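Local coordinates for protein HI0065 (Haemophilus influenzae, PDB 1HTW) that binds ATP and magnesium through a P-loop nucleotide-binding fold and is required for forming the threonylcarbamoyl group on adenosine 37 of tRNAs that read codons beginning with adenine, at residues A[35-40]-A[126-131]; A[45-50]-A[111-116]; A[57-62]-A[74-79]; A[61-66]-A[81-86]. One frame throughout, in Å; residues are numbered along the deposited sequence.

Contact 1 (A[35-40]-A[126-131]). With NA (sodium ion), chain F; MG (magnesium ion), chain E.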
# COMPACT_ATOMS: atom_id res chain seq x y z
N MET A 35 1.57 2.78 7.18
CA MET A 35 2.59 2.68 6.10
C MET A 35 2.54 1.25 5.54
O MET A 35 2.81 0.27 6.22
CB MET A 35 3.96 3.04 6.62
CG MET A 35 3.92 4.41 7.39
SD MET A 35 3.74 5.85 6.09
CE MET A 35 5.24 5.58 5.06
N VAL A 36 2.26 1.18 4.23
CA VAL A 36 2.20 -0.13 3.56
C VAL A 36 3.26 -0.09 2.44
O VAL A 36 3.07 0.67 1.50
CB VAL A 36 0.84 -0.37 2.96
CG1 VAL A 36 0.73 -1.83 2.42
CG2 VAL A 36 -0.29 -0.30 4.06
N TYR A 37 4.24 -0.99 2.52
CA TYR A 37 5.23 -1.05 1.44
C TYR A 37 4.84 -2.20 0.51
O TYR A 37 4.70 -3.32 0.98
CB TYR A 37 6.60 -1.40 2.03
CG TYR A 37 7.31 -0.30 2.80
CD1 TYR A 37 6.69 0.89 3.19
CD2 TYR A 37 8.62 -0.52 3.17
CE1 TYR A 37 7.40 1.84 3.93
CE2 TYR A 37 9.34 0.41 3.90
CZ TYR A 37 8.71 1.58 4.26
OH TYR A 37 9.46 2.50 4.99
N LEU A 38 4.62 -1.88 -0.78
CA LEU A 38 4.21 -2.84 -1.77
C LEU A 38 5.45 -3.24 -2.61
O LEU A 38 6.09 -2.40 -3.21
CB LEU A 38 3.16 -2.26 -2.74
CG LEU A 38 1.87 -1.73 -2.10
CD1 LEU A 38 1.02 -1.02 -3.13
CD2 LEU A 38 1.16 -2.87 -1.40
N ASN A 39 5.82 -4.52 -2.47
CA ASN A 39 7.06 -5.03 -3.05
C ASN A 39 6.77 -6.14 -4.07
O ASN A 39 5.78 -6.82 -4.08
CB ASN A 39 7.90 -5.63 -1.92
CG ASN A 39 8.36 -4.60 -0.90
OD1 ASN A 39 8.65 -3.44 -1.26
ND2 ASN A 39 8.37 -5.03 0.35
N GLY A 40 7.69 -6.19 -5.06
CA GLY A 40 7.46 -7.17 -6.14
C GLY A 40 8.05 -6.58 -7.43
O GLY A 40 8.43 -5.42 -7.52
N ASP A 126 4.47 -0.48 8.39
CA ASP A 126 3.71 -1.26 9.38
C ASP A 126 3.59 -2.69 8.82
O ASP A 126 3.56 -3.66 9.55
CB ASP A 126 2.32 -0.68 9.62
CG ASP A 126 2.44 0.62 10.41
OD1 ASP A 126 2.74 0.53 11.65
OD2 ASP A 126 2.30 1.72 9.85
N ILE A 127 3.48 -2.75 7.48
CA ILE A 127 3.28 -4.09 6.86
C ILE A 127 3.97 -4.07 5.48
O ILE A 127 3.98 -3.03 4.84
CB ILE A 127 1.80 -4.40 6.74
CG1 ILE A 127 1.50 -5.83 6.26
CG2 ILE A 127 1.10 -3.40 5.84
CD1 ILE A 127 0.20 -6.35 6.91
N LEU A 128 4.65 -5.16 5.20
CA LEU A 128 5.24 -5.35 3.86
C LEU A 128 4.29 -6.26 3.10
O LEU A 128 3.84 -7.27 3.63
CB LEU A 128 6.60 -6.07 3.92
CG LEU A 128 7.63 -5.54 4.86
CD1 LEU A 128 8.94 -6.36 4.75
CD2 LEU A 128 7.92 -4.08 4.57
N VAL A 129 4.07 -5.94 1.80
CA VAL A 129 3.25 -6.87 1.01
C VAL A 129 4.17 -7.37 -0.12
O VAL A 129 4.52 -6.56 -1.00
CB VAL A 129 2.09 -6.08 0.33
CG1 VAL A 129 1.26 -7.02 -0.52
CG2 VAL A 129 1.18 -5.48 1.41
N ASN A 130 4.60 -8.63 -0.05
CA ASN A 130 5.59 -9.09 -1.06
C ASN A 130 4.85 -9.94 -2.06
O ASN A 130 4.24 -10.96 -1.70
CB ASN A 130 6.63 -9.97 -0.32
CG ASN A 130 7.51 -9.17 0.62
OD1 ASN A 130 7.63 -7.96 0.50
ND2 ASN A 130 8.12 -9.83 1.62
N ILE A 131 4.78 -9.51 -3.33
CA ILE A 131 4.00 -10.19 -4.31
C ILE A 131 4.92 -11.05 -5.23
O ILE A 131 5.78 -10.46 -5.85
CB ILE A 131 3.30 -9.14 -5.27
CG1 ILE A 131 2.48 -8.16 -4.37
CG2 ILE A 131 2.34 -9.89 -6.19
CD1 ILE A 131 1.66 -7.18 -5.27
NA NA F . 7.70 -0.65 -1.68
MG MG E . 10.57 -4.55 -7.00
O HOH W 1 10.14 -4.76 -4.79
O HOH W 2 11.57 -4.31 -9.20
O HOH W 3 9.48 -2.36 -7.05
O HOH W 4 11.35 -6.90 -6.84
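Two neighbouring parallel strands at the centre of the P-loop NTPase sheet, 34-39 and 127-134, meet here in register from Val36 beside Ile127 to Asn39 beside Asn130; their short axes run 15° apart. Of 35-40, the backbone of Met35, Tyr37 and Asn39 bonds to 126-131, while that of Val36 and Leu38 bonds to strand 109-113. Tyr37 N donates to Ile127 O and Tyr37 O accepts from Val129 N at 2.8 Å, nearly along its C=O axis; Asn39 repeats the pattern with Val129 O and Ile131 N. At the start, Asp126 OD2 takes the Met35 N-H on its anti lone pair at 3.0 Å, almost straight at 176°, while Asp126 OD1 turns to Thr146 and Lys32. On one face Val129 CG2 lies 3.8 Å from Val36 CG1 and equally near Leu38 CD2. On the other, the Asn39 and Asn130 amides lie side by side, and Asn39 ND2 reaches Asn130 OD1 at 3.0 Å; Asn130 ND2 goes on to Glu141. The Asn39-Asn130 bond fixes the flip of the Asn39 amide, leaving OD1 for the sodium ion, which Leu38 O also binds. Gly40 O binds a magnesium ion distinct from the one at ADP; the chain here leads into the phosphate-binding loop, the strand-to-loop passage of a Walker A motif.

Contact 2 (A[45-50]-A[111-116]). With NA (sodium ion), chain F; MG (magnesium ion), chain D; ADP (adenosine-5'-diphosphate), chain H.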
# COMPACT_ATOMS: atom_id res chain seq x y z
N GLY A 45 2.06 -6.73 -9.87
CA GLY A 45 0.65 -6.43 -9.55
C GLY A 45 0.58 -5.37 -8.40
O GLY A 45 -0.53 -5.37 -7.81
N LYS A 46 1.60 -4.64 -8.13
CA LYS A 46 1.57 -3.68 -6.97
C LYS A 46 0.51 -2.62 -7.24
O LYS A 46 -0.39 -2.37 -6.41
CB LYS A 46 2.92 -3.03 -6.71
CG LYS A 46 4.11 -3.93 -6.44
CD LYS A 46 5.44 -3.22 -6.33
CE LYS A 46 5.96 -2.62 -7.63
NZ LYS A 46 6.21 -3.67 -8.70
N THR A 47 0.54 -2.04 -8.44
CA THR A 47 -0.51 -1.08 -8.85
C THR A 47 -1.84 -1.65 -9.01
O THR A 47 -2.90 -1.02 -8.66
CB THR A 47 0.05 -0.29 -10.06
OG1 THR A 47 1.20 0.40 -9.70
CG2 THR A 47 -1.05 0.68 -10.54
N THR A 48 -2.05 -2.92 -9.47
CA THR A 48 -3.35 -3.54 -9.54
C THR A 48 -3.96 -3.81 -8.12
O THR A 48 -5.14 -3.61 -7.96
CB THR A 48 -3.29 -4.91 -10.24
OG1 THR A 48 -2.90 -4.52 -11.63
CG2 THR A 48 -4.60 -5.60 -10.28
N LEU A 49 -3.04 -4.17 -7.23
CA LEU A 49 -3.55 -4.37 -5.83
C LEU A 49 -3.97 -2.97 -5.25
O LEU A 49 -5.07 -3.01 -4.69
CB LEU A 49 -2.37 -4.86 -4.96
CG LEU A 49 -2.68 -4.92 -3.45
CD1 LEU A 49 -3.95 -5.69 -3.17
CD2 LEU A 49 -1.50 -5.54 -2.68
N THR A 50 -3.18 -2.01 -5.50
CA THR A 50 -3.56 -0.62 -5.06
C THR A 50 -4.90 -0.24 -5.65
O THR A 50 -5.77 0.33 -4.98
CB THR A 50 -2.51 0.34 -5.56
OG1 THR A 50 -1.26 0.07 -4.89
CG2 THR A 50 -2.89 1.81 -5.17
N LEU A 111 0.38 4.02 0.56
CA LEU A 111 0.69 2.71 -0.13
C LEU A 111 1.86 3.02 -1.07
O LEU A 111 1.71 3.92 -1.91
CB LEU A 111 -0.55 2.35 -0.96
CG LEU A 111 -1.91 2.34 -0.19
CD1 LEU A 111 -3.08 2.12 -1.16
CD2 LEU A 111 -1.92 1.16 0.83
N ILE A 112 2.98 2.36 -0.82
CA ILE A 112 4.24 2.79 -1.37
C ILE A 112 4.89 1.72 -2.26
O ILE A 112 5.21 0.65 -1.76
CB ILE A 112 5.18 3.17 -0.24
CG1 ILE A 112 4.47 4.34 0.56
CG2 ILE A 112 6.54 3.63 -0.72
CD1 ILE A 112 5.35 4.87 1.66
N GLU A 113 5.10 2.08 -3.51
CA GLU A 113 5.87 1.23 -4.44
C GLU A 113 7.27 1.77 -4.52
O GLU A 113 7.53 2.97 -4.35
CB GLU A 113 5.22 1.21 -5.83
CG GLU A 113 3.85 0.56 -5.85
CD GLU A 113 3.16 0.49 -7.17
OE1 GLU A 113 3.80 0.02 -8.16
OE2 GLU A 113 1.96 0.79 -7.24
N TRP A 114 8.28 0.87 -4.55
CA TRP A 114 9.67 1.28 -4.53
C TRP A 114 10.07 2.03 -3.29
O TRP A 114 10.84 3.01 -3.28
CB TRP A 114 9.98 2.14 -5.78
CG TRP A 114 10.17 1.31 -7.01
CD1 TRP A 114 9.25 1.03 -7.98
CD2 TRP A 114 11.38 0.64 -7.40
NE1 TRP A 114 9.80 0.23 -8.94
CE2 TRP A 114 11.11 -0.02 -8.61
CE3 TRP A 114 12.65 0.53 -6.83
CZ2 TRP A 114 12.07 -0.79 -9.28
CZ3 TRP A 114 13.61 -0.22 -7.50
CH2 TRP A 114 13.30 -0.87 -8.71
N SER A 115 9.68 1.49 -2.11
CA SER A 115 10.00 2.15 -0.86
C SER A 115 11.49 2.20 -0.59
O SER A 115 11.90 3.06 0.21
CB SER A 115 9.29 1.36 0.27
OG SER A 115 9.61 -0.01 0.15
N GLU A 116 12.28 1.30 -1.18
CA GLU A 116 13.72 1.34 -0.96
C GLU A 116 14.30 2.72 -1.30
O GLU A 116 15.31 3.15 -0.73
CB GLU A 116 14.48 0.34 -1.83
CG GLU A 116 14.05 -1.04 -2.02
CD GLU A 116 13.04 -1.28 -3.11
OE1 GLU A 116 11.86 -0.90 -2.91
OE2 GLU A 116 13.39 -1.90 -4.14
NA NA F . 7.70 -0.65 -1.68
MG MG D . 3.14 -0.17 -10.22
PB ADP H . 3.37 -3.44 -10.81
O1B ADP H . 2.80 -2.14 -10.22
O2B ADP H . 3.90 -4.35 -9.79
O3B ADP H . 4.48 -3.02 -11.87
PA ADP H . 0.92 -3.64 -12.34
O1A ADP H . 1.04 -2.33 -13.04
O2A ADP H . -0.22 -3.76 -11.41
O3A ADP H . 2.28 -4.09 -11.68
O5' ADP H . 0.74 -4.75 -13.49
C5' ADP H . 0.19 -6.03 -13.29
C4' ADP H . -0.18 -6.59 -14.69
O4' ADP H . -0.42 -7.99 -14.58
C3' ADP H . -1.43 -5.96 -15.28
O3' ADP H . -1.25 -5.73 -16.71
C2' ADP H . -2.48 -6.98 -14.90
O2' ADP H . -3.66 -6.93 -15.68
C1' ADP H . -1.70 -8.31 -14.97
N9 ADP H . -2.24 -9.33 -14.09
C8 ADP H . -2.55 -10.61 -14.44
N7 ADP H . -2.93 -11.40 -13.50
C5 ADP H . -2.88 -10.62 -12.43
C6 ADP H . -3.13 -10.98 -11.13
N6 ADP H . -3.45 -12.20 -10.71
N1 ADP H . -2.88 -10.00 -10.21
C2 ADP H . -2.46 -8.79 -10.61
N3 ADP H . -2.15 -8.35 -11.85
C4 ADP H . -2.43 -9.35 -12.71
O HOH W 5 8.31 -2.22 -10.02
O HOH W 6 5.13 -0.66 -10.82
O HOH W 7 2.53 -0.06 -12.32
O HOH W 8 3.66 2.02 -10.49
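This is a buried contact at the nucleotide and magnesium site, between the start of the P-loop helix 46-56 and the end of strand 109-113, joined by direct side-chain contacts and through a magnesium ion and the diphosphate of ADP. The helix segment runs nearly antiparallel to the strand, at 166°, with axes 9.7 Å apart, so side chains span the gap. Glu113 does so with its chain extended beyond CG (chi2 -179°), bringing the carboxylate crosswise to the Thr47 side chain. Thr47 OG1 binds the magnesium at 2.1 Å and donates to Glu113 OE2 at 2.6 Å, on the syn lone pair, while Glu113 OE1 binds the same metal at 2.2 Å. ADP O1B and three waters complete six ligands. OE2 has a second partner in His83, which would help orient the carboxylate.

Lys46 crosses Glu113 obliquely, its CB and CE each 3.5 Å from OE1, then bends at chi3 and chi4 so that NZ meets ADP O2B at 2.6 Å. NZ also bonds Gly40 O and a water. It stays 4.4 Å from Glu113 OE1, close enough that the opposite charges probably favour each other without a salt bridge. O2B is gripped by three donors: Lys46 NZ and the backbone N-H groups of Gly45 and Lys46. Gly45 is the N-cap, so the helix start faces the phosphates and should help offset their charge. Deeper in, Thr50 CG2 slides past Leu111 CD1 in van der Waals contact. Backbone amides and lysine on the beta-phosphate, with a threonine hydroxyl on magnesium, are the signature of the Walker A P-loop.

Contact 3 (A[57-62]-A[74-79])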
# COMPACT_ATOMS: atom_id res chain seq x y z
N ILE A 57 -12.82 0.31 -1.91
CA ILE A 57 -13.50 1.09 -0.79
C ILE A 57 -14.26 2.26 -1.41
O ILE A 57 -14.74 3.13 -0.64
CB ILE A 57 -12.49 1.53 0.24
CG1 ILE A 57 -11.27 2.27 -0.26
CG2 ILE A 57 -12.02 0.30 1.06
CD1 ILE A 57 -10.40 2.92 0.80
N GLY A 58 -14.41 2.31 -2.73
CA GLY A 58 -15.26 3.37 -3.32
C GLY A 58 -14.68 4.37 -4.25
O GLY A 58 -15.44 5.26 -4.78
N HIS A 59 -13.38 4.48 -4.51
CA HIS A 59 -12.85 5.40 -5.46
C HIS A 59 -13.47 5.13 -6.83
O HIS A 59 -13.48 3.97 -7.25
CB HIS A 59 -11.33 5.40 -5.54
CG HIS A 59 -10.85 6.34 -6.59
ND1 HIS A 59 -10.90 7.72 -6.45
CD2 HIS A 59 -10.34 6.09 -7.82
CE1 HIS A 59 -10.30 8.25 -7.51
NE2 HIS A 59 -9.99 7.31 -8.36
N GLN A 60 -14.03 6.16 -7.48
CA GLN A 60 -14.55 5.97 -8.84
C GLN A 60 -13.67 6.79 -9.79
O GLN A 60 -13.42 7.97 -9.59
CB GLN A 60 -15.98 6.54 -8.94
CG GLN A 60 -16.86 6.21 -7.76
CD GLN A 60 -18.32 6.52 -8.00
OE1 GLN A 60 -18.79 7.62 -7.68
NE2 GLN A 60 -19.02 5.54 -8.55
N GLY A 61 -13.13 6.06 -10.81
CA GLY A 61 -12.15 6.72 -11.67
C GLY A 61 -10.89 5.91 -11.81
O GLY A 61 -10.61 4.98 -11.04
N ASN A 62 -10.01 6.32 -12.74
CA ASN A 62 -8.79 5.59 -12.98
C ASN A 62 -7.82 5.73 -11.79
O ASN A 62 -7.80 6.73 -11.11
CB ASN A 62 -8.03 6.03 -14.23
CG ASN A 62 -8.80 6.38 -15.46
OD1 ASN A 62 -8.34 6.13 -16.60
ND2 ASN A 62 -9.97 7.00 -15.31
N TYR A 74 -5.63 10.67 -2.74
CA TYR A 74 -6.98 10.30 -2.85
C TYR A 74 -7.83 10.71 -1.59
O TYR A 74 -7.29 10.58 -0.52
CB TYR A 74 -7.20 8.80 -3.07
CG TYR A 74 -6.60 8.30 -4.39
CD1 TYR A 74 -5.26 8.06 -4.49
CD2 TYR A 74 -7.45 8.13 -5.47
CE1 TYR A 74 -4.72 7.60 -5.72
CE2 TYR A 74 -6.93 7.67 -6.69
CZ TYR A 74 -5.58 7.43 -6.77
OH TYR A 74 -5.08 6.99 -8.00
N ASN A 75 -9.05 11.13 -1.87
CA ASN A 75 -10.00 11.42 -0.79
C ASN A 75 -11.18 10.50 -0.96
O ASN A 75 -11.95 10.62 -1.94
CB ASN A 75 -10.42 12.91 -0.80
CG ASN A 75 -11.42 13.21 0.32
OD1 ASN A 75 -12.27 12.37 0.60
ND2 ASN A 75 -11.43 14.44 0.81
N ILE A 76 -11.25 9.42 -0.16
CA ILE A 76 -12.26 8.42 -0.32
C ILE A 76 -13.25 8.50 0.86
O ILE A 76 -12.92 8.02 1.93
CB ILE A 76 -11.70 6.97 -0.39
CG1 ILE A 76 -10.63 6.98 -1.53
CG2 ILE A 76 -12.85 6.07 -0.83
CD1 ILE A 76 -11.15 7.78 -2.71
N ALA A 77 -14.40 9.10 0.57
CA ALA A 77 -15.42 9.30 1.60
C ALA A 77 -14.77 9.98 2.82
O ALA A 77 -15.15 9.65 3.94
CB ALA A 77 -16.10 8.02 2.00
N GLY A 78 -13.80 10.85 2.58
CA GLY A 78 -13.19 11.60 3.66
C GLY A 78 -11.88 11.06 4.19
O GLY A 78 -11.15 11.81 4.87
N LYS A 79 -11.55 9.81 3.89
CA LYS A 79 -10.26 9.22 4.32
C LYS A 79 -9.17 9.58 3.34
O LYS A 79 -9.42 9.43 2.12
CB LYS A 79 -10.44 7.68 4.35
CG LYS A 79 -9.16 6.99 4.88
CD LYS A 79 -9.09 7.25 6.42
CE LYS A 79 -7.89 6.49 6.99
NZ LYS A 79 -7.88 6.53 8.51
O HOH W 9 -5.43 8.22 -10.44
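The loop that follows helix 46-56 packs here against the beta hairpin of strands 71-76 and 79-85, at the end of the sheet where 71-76 is the outermost strand. Gly58, with positive phi, is the C-prime residue of a Schellman motif that ends the helix; the hairpin itself reverses through a type I' turn from Ile76 to Lys79, and Asn75, just before it, accepts from Gly78 N through OD1, an Asx motif. His59 carries the contact. CG anti to the backbone N (chi1 178°) carries the ring to Tyr74, and chi2 of 73° turns a face to it in a T-shaped pair: centroids 4.8 Å apart, planes at 88°. The CD2-CE2 edge of Tyr74 does the touching, with CE2 3.5 Å from His59 NE2, over the rim of the imidazole. Ile76 CD1 comes instead to the imidazole's edge, and also meets His59 CB at 3.7 Å. The other branch, Ile76 CG2, rests 3.5 Å from Ile57 O and 4.2 Å from Ile57 CG1. Farther along, a water bridges Tyr74 OH, at 2.8 Å, and Asn62 O. With no direct hydrogen bond between the segments, their fit depends on the perpendicular rings and the two branches of Ile76, with polar linkage left to water.

Contact 4 (A[61-66]-A[81-86])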
# COMPACT_ATOMS: atom_id res chain seq x y z
N GLY A 61 -13.13 6.06 -10.81
CA GLY A 61 -12.15 6.72 -11.67
C GLY A 61 -10.89 5.91 -11.81
O GLY A 61 -10.61 4.98 -11.04
N ASN A 62 -10.01 6.32 -12.74
CA ASN A 62 -8.79 5.59 -12.98
C ASN A 62 -7.82 5.73 -11.79
O ASN A 62 -7.80 6.73 -11.11
CB ASN A 62 -8.03 6.03 -14.23
CG ASN A 62 -8.80 6.38 -15.46
OD1 ASN A 62 -8.34 6.13 -16.60
ND2 ASN A 62 -9.97 7.00 -15.31
N VAL A 63 -7.05 4.64 -11.59
CA VAL A 63 -5.99 4.70 -10.59
C VAL A 63 -4.67 4.72 -11.40
O VAL A 63 -4.20 3.66 -11.82
CB VAL A 63 -6.01 3.50 -9.64
CG1 VAL A 63 -4.77 3.40 -8.80
CG2 VAL A 63 -7.28 3.60 -8.76
N LYS A 64 -4.16 5.92 -11.60
CA LYS A 64 -2.98 6.12 -12.43
C LYS A 64 -1.73 6.16 -11.59
O LYS A 64 -1.66 6.97 -10.65
CB LYS A 64 -3.13 7.45 -13.21
CG LYS A 64 -1.96 7.74 -14.15
CD LYS A 64 -2.15 9.04 -14.91
CE LYS A 64 -3.22 8.94 -15.98
NZ LYS A 64 -3.07 10.03 -17.00
N SER A 65 -0.75 5.25 -11.86
CA SER A 65 0.47 5.34 -11.05
C SER A 65 1.17 6.68 -11.29
O SER A 65 1.35 7.12 -12.44
CB SER A 65 1.42 4.21 -11.56
OG SER A 65 2.72 4.38 -11.06
N PRO A 66 1.65 7.32 -10.24
CA PRO A 66 2.24 8.66 -10.31
C PRO A 66 3.70 8.60 -10.71
O PRO A 66 4.64 8.87 -9.97
CB PRO A 66 2.08 9.15 -8.85
CG PRO A 66 2.27 7.88 -8.05
CD PRO A 66 1.41 6.89 -8.82
N ILE A 81 -5.82 8.96 1.36
CA ILE A 81 -4.98 7.80 1.03
C ILE A 81 -3.96 8.26 -0.01
O ILE A 81 -4.39 8.91 -0.96
CB ILE A 81 -5.81 6.62 0.54
CG1 ILE A 81 -6.78 6.22 1.70
CG2 ILE A 81 -4.89 5.41 0.25
CD1 ILE A 81 -7.93 5.39 1.30
N TYR A 82 -2.72 7.95 0.24
CA TYR A 82 -1.64 8.42 -0.63
C TYR A 82 -0.94 7.23 -1.31
O TYR A 82 -0.63 6.28 -0.64
CB TYR A 82 -0.61 9.21 0.16
CG TYR A 82 -1.26 10.48 0.70
CD1 TYR A 82 -1.43 11.60 -0.05
CD2 TYR A 82 -1.78 10.42 2.01
CE1 TYR A 82 -2.07 12.72 0.48
CE2 TYR A 82 -2.49 11.53 2.50
CZ TYR A 82 -2.61 12.65 1.74
OH TYR A 82 -3.22 13.77 2.30
N HIS A 83 -0.94 7.30 -2.64
CA HIS A 83 -0.28 6.20 -3.41
C HIS A 83 1.03 6.79 -3.89
O HIS A 83 1.12 7.84 -4.54
CB HIS A 83 -1.20 5.84 -4.60
CG HIS A 83 -0.59 4.77 -5.49
ND1 HIS A 83 -0.96 4.64 -6.80
CD2 HIS A 83 0.31 3.81 -5.20
CE1 HIS A 83 -0.29 3.62 -7.34
NE2 HIS A 83 0.47 3.06 -6.39
N PHE A 84 2.12 6.10 -3.52
CA PHE A 84 3.46 6.55 -3.94
C PHE A 84 4.10 5.54 -4.88
O PHE A 84 3.93 4.35 -4.67
CB PHE A 84 4.37 6.64 -2.70
CG PHE A 84 4.04 7.77 -1.76
CD1 PHE A 84 3.06 7.56 -0.79
CD2 PHE A 84 4.83 8.91 -1.72
CE1 PHE A 84 2.77 8.56 0.13
CE2 PHE A 84 4.51 9.92 -0.81
CZ PHE A 84 3.49 9.73 0.08
N ASP A 85 4.72 6.05 -5.96
CA ASP A 85 5.62 5.20 -6.77
C ASP A 85 6.94 5.97 -6.81
O ASP A 85 6.98 7.04 -7.45
CB ASP A 85 5.15 4.96 -8.19
CG ASP A 85 6.19 3.98 -8.86
OD1 ASP A 85 7.32 3.96 -8.34
OD2 ASP A 85 5.80 3.26 -9.76
N LEU A 86 7.92 5.52 -6.07
CA LEU A 86 9.14 6.19 -5.80
C LEU A 86 10.28 5.84 -6.78
O LEU A 86 11.41 6.21 -6.51
CB LEU A 86 9.66 6.06 -4.38
CG LEU A 86 8.75 6.49 -3.22
CD1 LEU A 86 9.43 6.37 -1.88
CD2 LEU A 86 8.24 7.92 -3.46
O HOH W 10 -2.47 6.53 -8.06
O HOH W 8 3.66 2.02 -10.49
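Pro66 overlaps the imidazole of His83 through CD, 4.2 Å from the ring centroid and 29° off the normal, an off-centre CH-pi contact. The segment 61-66 belongs to the connection between the P-loop helix 46-56 and strand 71-76 of this P-loop NTPase fold, and it runs past the end of strand 79-85 beside the magnesium site. His83 and Pro66 cross at about a right angle. CD is the proline ring atom nearest the imidazole, 3.8 Å from ND1, while CG turns to the strand backbone, 3.7 Å from both His83 O and Asp85 N. Val63 CG1 and Ser65 CA approach the same imidazole obliquely.

The polar atoms of His83 are divided between two sides. With CG anti to the backbone N (chi1 178°), the ring presents NE2 to Glu113, a magnesium ligand, making His83 a second-shell residue of that site. ND1 meets a water in the ring plane, and this water donates to Lys64 O, tying the imidazole to the loop without a direct bond; its proton arrangement may therefore respond both to the carboxylate and to this water.

Asp85 is likewise joined to the loop through solvent. Its OD1 accepts from Tyr87 N, which leaves OD2 directed to the loop, but Ser65 OG remains 3.5 Å away and makes no direct hydrogen bond with it. Instead, a water that is itself a magnesium ligand sits between them, 2.6 Å from Ser65 OG and donating a hydrogen bond to Asp85 OD2.

In the fold
All four contacts reach one mixed sheet, and contact 1 closes the longest chain loop, with the other three nested inside it. Contacts 1 and 2, centres 7 Å apart, lie on adjacent strands of the sheet, 34-39 in contact 1 and 109-113 in contact 2, and each supplies two ligands to the same sodium ion. Contact 4 lies about 9 Å from contact 2, centre to centre; strands 109-113 and 79-85 pair directly, and a magnesium-bound water belongs to both. Contact 3 sits at the sheet's far end, about 21 Å between centres from contact 1, sharing Gly61 and Asn62 with contact 4. The series thus runs from the nucleotide and metal sites, through their second shell, to peripheral hairpin packing.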